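FACT complex subunit SPT16 (Ashbya gossypii, PDB 6A8M) probably acts within the FACT histone chaperone complex to reorganise nucleosomes during transcription, replication and repair, this chain being its N-terminal, peptidase-like part. Local coordinates at residues 182-187 / 294-299; 174-179 / 391-396; 318-323 / 348-353. All blocks are in the same frame, centred on the assembly; numbering follows the deposited sequence.

Contact 1 of 3, residues 182-187 / 294-299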
loop_
_atom_site.group_PDB
_atom_site.type_symbol
_atom_site.label_atom_id
_atom_site.label_comp_id
_atom_site.label_asym_id
_atom_site.label_seq_id
_atom_site.Cartn_x
_atom_site.Cartn_y
_atom_site.Cartn_z
ATOM N N GLN A 182 -9.043 9.254 -2.403
ATOM C CA GLN A 182 -10.131 8.388 -1.968
ATOM C C GLN A 182 -10.874 7.805 -3.177
ATOM O O GLN A 182 -11.250 6.629 -3.160
ATOM C CB GLN A 182 -11.069 9.151 -1.032
ATOM C CG GLN A 182 -10.413 9.520 0.323
ATOM C CD GLN A 182 -11.426 10.050 1.298
ATOM O OE1 GLN A 182 -12.587 9.632 1.286
ATOM N NE2 GLN A 182 -10.995 10.957 2.176
ATOM N N ALA A 183 -11.006 8.582 -4.258
ATOM C CA ALA A 183 -11.633 8.061 -5.470
ATOM C C ALA A 183 -10.789 6.945 -6.077
ATOM O O ALA A 183 -11.314 5.886 -6.435
ATOM C CB ALA A 183 -11.852 9.190 -6.482
ATOM N N TYR A 184 -9.470 7.139 -6.161
ATOM C CA TYR A 184 -8.636 6.072 -6.714
ATOM C C TYR A 184 -8.716 4.814 -5.862
ATOM O O TYR A 184 -8.693 3.696 -6.395
ATOM C CB TYR A 184 -7.188 6.529 -6.856
ATOM C CG TYR A 184 -7.006 7.698 -7.802
ATOM C CD1 TYR A 184 -7.805 7.847 -8.945
ATOM C CD2 TYR A 184 -6.013 8.640 -7.560
ATOM C CE1 TYR A 184 -7.629 8.928 -9.795
ATOM C CE2 TYR A 184 -5.810 9.711 -8.418
ATOM C CZ TYR A 184 -6.622 9.850 -9.531
ATOM O OH TYR A 184 -6.423 10.930 -10.365
ATOM N N LEU A 185 -8.778 4.970 -4.532
ATOM C CA LEU A 185 -8.923 3.809 -3.658
ATOM C C LEU A 185 -10.259 3.102 -3.876
ATOM O O LEU A 185 -10.332 1.869 -3.760
ATOM C CB LEU A 185 -8.785 4.226 -2.183
ATOM C CG LEU A 185 -7.351 4.575 -1.804
ATOM C CD1 LEU A 185 -7.372 5.420 -0.527
ATOM C CD2 LEU A 185 -6.544 3.335 -1.553
ATOM N N GLN A 186 -11.326 3.845 -4.186
ATOM C CA GLN A 186 -12.589 3.167 -4.476
ATOM C C GLN A 186 -12.526 2.432 -5.812
ATOM O O GLN A 186 -13.071 1.330 -5.948
ATOM C CB GLN A 186 -13.761 4.159 -4.444
ATOM C CG GLN A 186 -15.109 3.503 -4.764
ATOM C CD GLN A 186 -15.578 2.505 -3.709
ATOM O OE1 GLN A 186 -16.349 2.860 -2.801
ATOM N NE2 GLN A 186 -15.164 1.232 -3.858
ATOM N N VAL A 187 -11.877 3.026 -6.818
ATOM C CA VAL A 187 -11.725 2.334 -8.095
ATOM C C VAL A 187 -10.939 1.054 -7.883
ATOM O O VAL A 187 -11.354 -0.030 -8.309
ATOM C CB VAL A 187 -11.031 3.236 -9.132
ATOM C CG1 VAL A 187 -10.747 2.453 -10.413
ATOM C CG2 VAL A 187 -11.898 4.461 -9.473
ATOM N N ARG A 294 -4.042 -2.309 -7.558
ATOM C CA ARG A 294 -3.644 -0.911 -7.519
ATOM C C ARG A 294 -4.323 -0.187 -8.672
ATOM O O ARG A 294 -4.371 -0.696 -9.797
ATOM C CB ARG A 294 -2.109 -0.712 -7.636
ATOM C CG ARG A 294 -1.261 -1.399 -6.563
ATOM C CD ARG A 294 0.195 -0.858 -6.584
ATOM N NE ARG A 294 0.760 -0.861 -7.933
ATOM C CZ ARG A 294 1.650 -1.740 -8.396
ATOM N NH1 ARG A 294 2.120 -2.710 -7.619
ATOM N NH2 ARG A 294 2.086 -1.636 -9.647
ATOM N N TYR A 295 -4.872 0.988 -8.392
ATOM C CA TYR A 295 -5.311 1.878 -9.459
ATOM C C TYR A 295 -4.638 3.220 -9.278
ATOM O O TYR A 295 -4.794 3.860 -8.230
ATOM C CB TYR A 295 -6.822 2.063 -9.487
ATOM C CG TYR A 295 -7.196 2.905 -10.652
ATOM C CD1 TYR A 295 -7.030 2.432 -11.951
ATOM C CD2 TYR A 295 -7.690 4.180 -10.481
ATOM C CE1 TYR A 295 -7.363 3.226 -13.041
ATOM C CE2 TYR A 295 -8.035 4.973 -11.562
ATOM C CZ TYR A 295 -7.857 4.493 -12.840
ATOM O OH TYR A 295 -8.201 5.276 -13.928
ATOM N N LYS A 296 -3.932 3.664 -10.315
ATOM C CA LYS A 296 -3.077 4.856 -10.235
ATOM C C LYS A 296 -2.265 4.850 -8.944
ATOM O O LYS A 296 -2.138 5.869 -8.256
ATOM C CB LYS A 296 -3.898 6.128 -10.369
ATOM C CG LYS A 296 -4.468 6.275 -11.771
ATOM C CD LYS A 296 -5.188 7.617 -11.965
ATOM C CE LYS A 296 -4.217 8.744 -12.286
ATOM N NZ LYS A 296 -4.925 9.883 -12.976
ATOM N N ASN A 297 -1.713 3.679 -8.635
ATOM C CA ASN A 297 -0.779 3.356 -7.553
ATOM C C ASN A 297 -1.464 3.228 -6.191
ATOM O O ASN A 297 -0.766 2.907 -5.214
ATOM C CB ASN A 297 0.383 4.359 -7.444
ATOM C CG ASN A 297 1.125 4.539 -8.775
ATOM O OD1 ASN A 297 1.266 5.653 -9.286
ATOM N ND2 ASN A 297 1.568 3.438 -9.342
ATOM N N TYR A 298 -2.786 3.411 -6.088
ATOM C CA TYR A 298 -3.480 3.292 -4.802
ATOM C C TYR A 298 -3.932 1.849 -4.582
ATOM O O TYR A 298 -4.716 1.320 -5.367
ATOM C CB TYR A 298 -4.649 4.296 -4.738
ATOM C CG TYR A 298 -4.055 5.654 -4.535
ATOM C CD1 TYR A 298 -3.678 6.442 -5.635
ATOM C CD2 TYR A 298 -3.789 6.127 -3.265
ATOM C CE1 TYR A 298 -3.039 7.665 -5.431
ATOM C CE2 TYR A 298 -3.194 7.375 -3.066
ATOM C CZ TYR A 298 -2.809 8.110 -4.149
ATOM O OH TYR A 298 -2.162 9.300 -3.923
ATOM N N CYS A 299 -3.433 1.229 -3.500
ATOM C CA CYS A 299 -3.681 -0.174 -3.178
ATOM C C CYS A 299 -5.008 -0.396 -2.464
ATOM O O CYS A 299 -5.442 0.413 -1.637
ATOM C CB CYS A 299 -2.584 -0.719 -2.276
ATOM S SG CYS A 299 -0.941 -0.653 -3.009
#

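Contact 2 of 3, residues 174-179 / 391-396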
loop_
_atom_site.group_PDB
_atom_site.type_symbol
_atom_site.label_atom_id
_atom_site.label_comp_id
_atom_site.label_asym_id
_atom_site.label_seq_id
_atom_site.Cartn_x
_atom_site.Cartn_y
_atom_site.Cartn_z
ATOM N N TRP A 174 1.684 11.068 4.733
ATOM C CA TRP A 174 0.931 10.427 3.643
ATOM C C TRP A 174 -0.414 9.876 4.074
ATOM O O TRP A 174 -1.216 9.499 3.211
ATOM C CB TRP A 174 1.716 9.232 3.050
ATOM C CG TRP A 174 2.901 9.600 2.312
ATOM C CD1 TRP A 174 3.124 10.766 1.644
ATOM C CD2 TRP A 174 4.075 8.817 2.161
ATOM N NE1 TRP A 174 4.384 10.751 1.079
ATOM C CE2 TRP A 174 4.988 9.570 1.391
ATOM C CE3 TRP A 174 4.452 7.557 2.608
ATOM C CZ2 TRP A 174 6.248 9.089 1.047
ATOM C CZ3 TRP A 174 5.692 7.077 2.255
ATOM C CH2 TRP A 174 6.582 7.852 1.486
ATOM N N ALA A 175 -0.666 9.775 5.379
ATOM C CA ALA A 175 -1.745 8.922 5.871
ATOM C C ALA A 175 -3.109 9.368 5.343
ATOM O O ALA A 175 -3.885 8.562 4.817
ATOM C CB ALA A 175 -1.742 8.936 7.404
ATOM N N VAL A 176 -3.426 10.640 5.505
ATOM C CA VAL A 176 -4.762 11.134 5.195
ATOM C C VAL A 176 -4.905 11.247 3.683
ATOM O O VAL A 176 -4.050 11.830 3.006
ATOM C CB VAL A 176 -5.017 12.478 5.887
ATOM C CG1 VAL A 176 -6.249 13.161 5.292
ATOM C CG2 VAL A 176 -5.158 12.281 7.408
ATOM N N LYS A 177 -5.989 10.691 3.150
ATOM C CA LYS A 177 -6.211 10.635 1.715
ATOM C C LYS A 177 -7.114 11.790 1.312
ATOM O O LYS A 177 -8.161 12.009 1.935
ATOM C CB LYS A 177 -6.844 9.295 1.321
ATOM C CG LYS A 177 -5.958 8.085 1.631
ATOM C CD LYS A 177 -4.783 7.978 0.636
ATOM C CE LYS A 177 -3.755 6.944 1.122
ATOM N NZ LYS A 177 -2.945 7.524 2.226
ATOM N N ASP A 178 -6.714 12.533 0.282
ATOM C CA ASP A 178 -7.536 13.653 -0.142
ATOM C C ASP A 178 -8.658 13.124 -1.023
ATOM O O ASP A 178 -8.801 11.916 -1.211
ATOM C CB ASP A 178 -6.689 14.743 -0.817
ATOM C CG ASP A 178 -6.127 14.353 -2.180
ATOM O OD1 ASP A 178 -6.598 13.394 -2.809
ATOM O OD2 ASP A 178 -5.197 15.067 -2.640
ATOM N N GLU A 179 -9.466 14.036 -1.553
ATOM C CA GLU A 179 -10.643 13.644 -2.327
ATOM C C GLU A 179 -10.265 12.747 -3.500
ATOM O O GLU A 179 -10.911 11.714 -3.752
ATOM C CB GLU A 179 -11.351 14.895 -2.833
ATOM C CG GLU A 179 -12.753 15.068 -2.339
ATOM C CD GLU A 179 -13.450 16.230 -3.033
ATOM O OE1 GLU A 179 -14.429 15.984 -3.771
ATOM O OE2 GLU A 179 -13.001 17.388 -2.864
ATOM N N ASN A 391 -9.614 10.973 10.291
ATOM C CA ASN A 391 -10.520 11.043 9.147
ATOM C C ASN A 391 -9.696 11.115 7.865
ATOM O O ASN A 391 -8.705 11.851 7.787
ATOM C CB ASN A 391 -11.442 12.261 9.278
ATOM C CG ASN A 391 -12.522 12.303 8.208
ATOM O OD1 ASN A 391 -12.832 11.290 7.576
ATOM N ND2 ASN A 391 -13.116 13.482 8.015
ATOM N N GLY A 392 -10.093 10.319 6.870
ATOM C CA GLY A 392 -9.377 10.229 5.607
ATOM C C GLY A 392 -8.374 9.108 5.521
ATOM O O GLY A 392 -7.827 8.850 4.423
ATOM N N ASP A 393 -8.089 8.438 6.631
ATOM C CA ASP A 393 -7.244 7.255 6.569
ATOM C C ASP A 393 -7.976 6.118 5.872
ATOM O O ASP A 393 -9.190 5.969 5.997
ATOM C CB ASP A 393 -6.845 6.792 7.969
ATOM C CG ASP A 393 -5.791 7.684 8.610
ATOM O OD1 ASP A 393 -5.270 8.591 7.928
ATOM O OD2 ASP A 393 -5.530 7.484 9.818
ATOM N N CYS A 394 -7.211 5.297 5.155
ATOM C CA CYS A 394 -7.734 4.099 4.520
ATOM C C CYS A 394 -7.013 2.899 5.107
ATOM O O CYS A 394 -5.779 2.894 5.172
ATOM C CB CYS A 394 -7.519 4.147 3.008
ATOM S SG CYS A 394 -8.240 2.748 2.119
ATOM N N PHE A 395 -7.772 1.879 5.509
ATOM C CA PHE A 395 -7.178 0.695 6.124
ATOM C C PHE A 395 -7.452 -0.563 5.317
ATOM O O PHE A 395 -8.496 -0.719 4.667
ATOM C CB PHE A 395 -7.702 0.484 7.565
ATOM C CG PHE A 395 -7.289 1.565 8.497
ATOM C CD1 PHE A 395 -6.098 1.462 9.208
ATOM C CD2 PHE A 395 -8.054 2.716 8.604
ATOM C CE1 PHE A 395 -5.692 2.490 10.042
ATOM C CE2 PHE A 395 -7.661 3.741 9.446
ATOM C CZ PHE A 395 -6.471 3.623 10.153
ATOM N N ASN A 396 -6.470 -1.465 5.371
ATOM C CA ASN A 396 -6.656 -2.886 5.093
ATOM C C ASN A 396 -6.996 -3.539 6.429
ATOM O O ASN A 396 -6.124 -3.691 7.281
ATOM C CB ASN A 396 -5.373 -3.442 4.487
ATOM C CG ASN A 396 -5.387 -4.943 4.336
ATOM O OD1 ASN A 396 -6.445 -5.561 4.326
ATOM N ND2 ASN A 396 -4.199 -5.528 4.185
HETATM O O HOH W 1 -4.518 5.822 4.318
#

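Contact 3 of 3, residues 318-323 / 348-353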
loop_
_atom_site.group_PDB
_atom_site.type_symbol
_atom_site.label_atom_id
_atom_site.label_comp_id
_atom_site.label_asym_id
_atom_site.label_seq_id
_atom_site.Cartn_x
_atom_site.Cartn_y
_atom_site.Cartn_z
ATOM N N TYR A 318 -16.826 -19.228 11.232
ATOM C CA TYR A 318 -16.928 -18.233 10.173
ATOM C C TYR A 318 -17.979 -17.184 10.511
ATOM O O TYR A 318 -17.785 -15.994 10.244
ATOM C CB TYR A 318 -17.237 -18.874 8.822
ATOM C CG TYR A 318 -17.314 -17.808 7.751
ATOM C CD1 TYR A 318 -16.162 -17.311 7.163
ATOM C CD2 TYR A 318 -18.527 -17.241 7.389
ATOM C CE1 TYR A 318 -16.219 -16.297 6.204
ATOM C CE2 TYR A 318 -18.597 -16.230 6.422
ATOM C CZ TYR A 318 -17.430 -15.767 5.839
ATOM O OH TYR A 318 -17.463 -14.761 4.896
ATOM N N ASP A 319 -19.104 -17.607 11.087
ATOM C CA ASP A 319 -20.105 -16.635 11.523
ATOM C C ASP A 319 -19.508 -15.659 12.520
ATOM O O ASP A 319 -19.763 -14.450 12.448
ATOM C CB ASP A 319 -21.308 -17.345 12.145
ATOM C CG ASP A 319 -22.145 -18.092 11.124
ATOM O OD1 ASP A 319 -22.024 -17.792 9.910
ATOM O OD2 ASP A 319 -22.935 -18.965 11.552
ATOM N N PHE A 320 -18.734 -16.175 13.475
ATOM C CA PHE A 320 -18.061 -15.317 14.446
ATOM C C PHE A 320 -17.082 -14.368 13.772
ATOM O O PHE A 320 -17.019 -13.184 14.119
ATOM C CB PHE A 320 -17.329 -16.159 15.491
ATOM C CG PHE A 320 -16.367 -15.350 16.300
ATOM C CD1 PHE A 320 -16.836 -14.541 17.311
ATOM C CD2 PHE A 320 -15.005 -15.333 15.988
ATOM C CE1 PHE A 320 -15.963 -13.764 18.045
ATOM C CE2 PHE A 320 -14.131 -14.548 16.708
ATOM C CZ PHE A 320 -14.607 -13.766 17.728
ATOM N N LEU A 321 -16.291 -14.871 12.814
ATOM C CA LEU A 321 -15.327 -14.022 12.120
ATOM C C LEU A 321 -16.010 -12.813 11.494
ATOM O O LEU A 321 -15.490 -11.693 11.563
ATOM C CB LEU A 321 -14.592 -14.841 11.054
ATOM C CG LEU A 321 -13.577 -14.145 10.159
ATOM C CD1 LEU A 321 -12.413 -13.638 10.997
ATOM C CD2 LEU A 321 -13.097 -15.130 9.098
ATOM N N LEU A 322 -17.200 -13.011 10.910
ATOM C CA LEU A 322 -17.959 -11.882 10.372
ATOM C C LEU A 322 -18.317 -10.875 11.453
ATOM O O LEU A 322 -18.203 -9.657 11.241
ATOM C CB LEU A 322 -19.241 -12.370 9.704
ATOM C CG LEU A 322 -19.132 -12.987 8.325
ATOM C CD1 LEU A 322 -20.527 -13.472 7.890
ATOM C CD2 LEU A 322 -18.546 -11.988 7.322
ATOM N N LEU A 323 -18.796 -11.366 12.600
ATOM C CA LEU A 323 -19.170 -10.497 13.714
ATOM C C LEU A 323 -17.968 -9.740 14.248
ATOM O O LEU A 323 -18.079 -8.568 14.622
ATOM C CB LEU A 323 -19.810 -11.326 14.832
ATOM C CG LEU A 323 -21.133 -12.003 14.448
ATOM C CD1 LEU A 323 -21.686 -12.838 15.572
ATOM C CD2 LEU A 323 -22.141 -10.933 14.032
ATOM N N ASN A 348 -10.418 -8.603 22.901
ATOM C CA ASN A 348 -11.498 -8.649 23.885
ATOM C C ASN A 348 -12.700 -9.396 23.335
ATOM O O ASN A 348 -13.318 -10.213 24.031
ATOM C CB ASN A 348 -11.919 -7.235 24.286
ATOM C CG ASN A 348 -10.854 -6.479 25.037
ATOM O OD1 ASN A 348 -9.854 -7.043 25.482
ATOM N ND2 ASN A 348 -11.068 -5.176 25.190
ATOM N N TYR A 349 -13.079 -9.085 22.095
ATOM C CA TYR A 349 -14.276 -9.686 21.516
ATOM C C TYR A 349 -14.104 -11.197 21.353
ATOM O O TYR A 349 -15.033 -11.967 21.615
ATOM C CB TYR A 349 -14.571 -9.000 20.182
ATOM C CG TYR A 349 -15.941 -9.267 19.603
ATOM C CD1 TYR A 349 -17.049 -8.539 20.020
ATOM C CD2 TYR A 349 -16.122 -10.243 18.637
ATOM C CE1 TYR A 349 -18.303 -8.792 19.493
ATOM C CE2 TYR A 349 -17.366 -10.500 18.104
ATOM C CZ TYR A 349 -18.454 -9.776 18.533
ATOM O OH TYR A 349 -19.700 -10.045 17.994
ATOM N N ILE A 350 -12.906 -11.643 20.966
ATOM C CA ILE A 350 -12.664 -13.080 20.833
ATOM C C ILE A 350 -12.704 -13.761 22.191
ATOM O O ILE A 350 -13.277 -14.847 22.344
ATOM C CB ILE A 350 -11.311 -13.334 20.141
ATOM C CG1 ILE A 350 -11.300 -12.822 18.720
ATOM C CG2 ILE A 350 -10.977 -14.806 20.164
ATOM C CD1 ILE A 350 -9.878 -12.544 18.268
ATOM N N ASN A 351 -12.078 -13.148 23.194
ATOM C CA ASN A 351 -12.057 -13.743 24.527
ATOM C C ASN A 351 -13.469 -13.883 25.065
ATOM O O ASN A 351 -13.795 -14.860 25.757
ATOM C CB ASN A 351 -11.206 -12.876 25.454
ATOM C CG ASN A 351 -11.227 -13.353 26.900
ATOM O OD1 ASN A 351 -10.416 -14.196 27.289
ATOM N ND2 ASN A 351 -12.146 -12.809 27.705
ATOM N N SER A 352 -14.323 -12.909 24.744
ATOM C CA SER A 352 -15.703 -12.950 25.204
ATOM C C SER A 352 -16.466 -14.105 24.573
ATOM O O SER A 352 -17.163 -14.855 25.270
ATOM C CB SER A 352 -16.405 -11.635 24.879
ATOM O OG SER A 352 -17.711 -11.656 25.421
ATOM N N LYS A 353 -16.391 -14.228 23.252
ATOM C CA LYS A 353 -17.279 -15.105 22.502
ATOM C C LYS A 353 -16.646 -16.429 22.098
ATOM O O LYS A 353 -17.352 -17.442 22.042
ATOM C CB LYS A 353 -17.765 -14.389 21.239
ATOM C CG LYS A 353 -18.218 -12.948 21.477
ATOM C CD LYS A 353 -19.520 -12.898 22.242
ATOM C CE LYS A 353 -20.190 -11.534 22.074
ATOM N NZ LYS A 353 -21.501 -11.474 22.786
HETATM O O HOH W 2 -20.285 -7.478 15.709
#

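Contact 1 of 3, residues 182-187 / 294-299
The phenolic oxygen of Tyr184 is gripped by two groups: Lys296 NZ donates to Tyr184 OH over 3.2 Å, and Glu247 bonds the same hydroxyl while also forming a salt bridge with the lysine. The setting is a β-hairpin laid against helix 179-208, its strands 285-295 and 298-308 joined by a type I' turn from Tyr295 to Tyr298 in the M24 peptidase-like part. Lys296 sits in that turn, and the bend of its chain at chi3 (82°) carries CE round, while CD lies over one face of the Tyr184 ring, 3.9 Å from the centroid, in a CH-pi contact. Tyr184, Tyr295 and Tyr298 form an aromatic cluster in which the Tyr184 and Tyr295 planes are inclined at 66°. The other two hydroxyls are tied down, Tyr295 to the backbone of Asp250 and Tyr298 to Glu181. Leu185 extends the apolar surface, its CD2 standing 3.8 Å from Tyr298 CB and 3.1 Å from Cys299 O, a buried carbonyl oxygen with no hydrogen-bond partner in the model. Val187 packs on Tyr295: CG1 rests over a face of the ring, offset toward the rim and 3.5 Å from Tyr295 CD2, while Lys296 CG lies over the opposite face.

Contact 2 of 3, residues 174-179 / 391-396
Two bends in the Lys177 side chain, at chi2 (-74°) and chi4 (-76°), take CD and then NZ out of an extended course, and the ammonium group comes back against its own segment 174-179. There NZ donates to Ala175 O at 2.9 Å and, more weakly, to Trp174 O. The root of the same side chain passes alongside Gly392: CG, anti to the carbonyl carbon, lies 3.4 Å from Gly392 O, and the backbone accounts for the direct bond between the segments, Lys177 N donating to Gly392 O over 2.9 Å with an N-H...O angle of 154°. This is the junction at which the linker between helix 167-174 and helix 179-208, leading from the N-terminal lobe side into the peptidase-like part, meets the start of strand 394-405. A water supplies a second bridge, apparently donating to Ala175 O at 2.9 Å and accepting from Cys394 N at the same length. Ala175 O is thus approached by both an ammonium group and a water, which would probably polarise the carbonyl. An alanine in place of Lys177 would probably leave the carbonyls of Trp174 and Ala175 without their ammonium donor and let this linker turn more freely. Gly392 lies against Val176, where a β-carbon would clash with CG1, and its backbone angles would also jam such an atom against the preceding carbonyl. Val176 CG2 packs 3.6 Å from Asn391 O. Asp393 OD1 comes to 3.6 Å from Ala175 CB, although the bond to the aspartate's own CB points away, while its OD2 accepts from the backbone N of Glu390.

Contact 3 of 3, residues 318-323 / 348-353
Two helices of the M24 peptidase-like part, 312-332 and 339-353, pack here through an aromatic pair, Phe320 against Tyr349. Their short segments run roughly antiparallel, at 143° between N-to-C directions, with axes 11.2 Å apart at closest approach. That spacing is bridged by long side chains. Phe320 and Tyr349 each hold CG anti to the backbone N, and the two side chains run antiparallel alongside one another. The rings meet rim to rim, neither lying over the face of the other, although their planes differ by only 19°; Phe320 CE1 touches Tyr349 CE2 at 3.6 Å. On the neighbouring corner of the Phe320 ring, Ile350 CG1 comes up to the edge in the ring plane, 3.6 Å from CZ, and the two side chains cross at about a right angle. Lys353 contributes its aliphatic root, CB standing 3.7 Å from Phe320 CE1, while its CG lies over the centre of the Tyr349 ring and the ammonium end turns off from the contact. Phe401 touches both Phe320 and Ile350, and so joins the helix pair to the antiparallel sheet that contains strand 394-405. Toward the more exposed side, Tyr349 OH lies 3.4 Å from Leu323 CB, and a water that donates to Leu323 O reaches the same hydroxyl in a weak, long bond. The direct contacts between the segments are thus largely apolar, held by shape and van der Waals fit and not by a directional bond, with Tyr349 OH as the polar atom at the edge.

Contact 1 and contact 2 adjoin, their centres 11 Å apart: Gln182 NE2 probably bonds Lys177 O, and Leu185 CD1 packs on both Lys177 CG and Cys394 CB. Contact 3 lies farther out, its centre about 30 Å from contact 1 and 27 Å from contact 2. Along the chain, contact 2 closes the longest loop, and contact 1 and contact 3 follow one another inside it, strand 298-308 leading on to helix 312-332. Strand 394-405 begins in contact 2 and is touched by side chains of contact 3. Contact 2 therefore joins the linker to that strand, contact 1 continues from it along helix 179-208 to the hairpin, and contact 3 packs helices within the peptidase-like part.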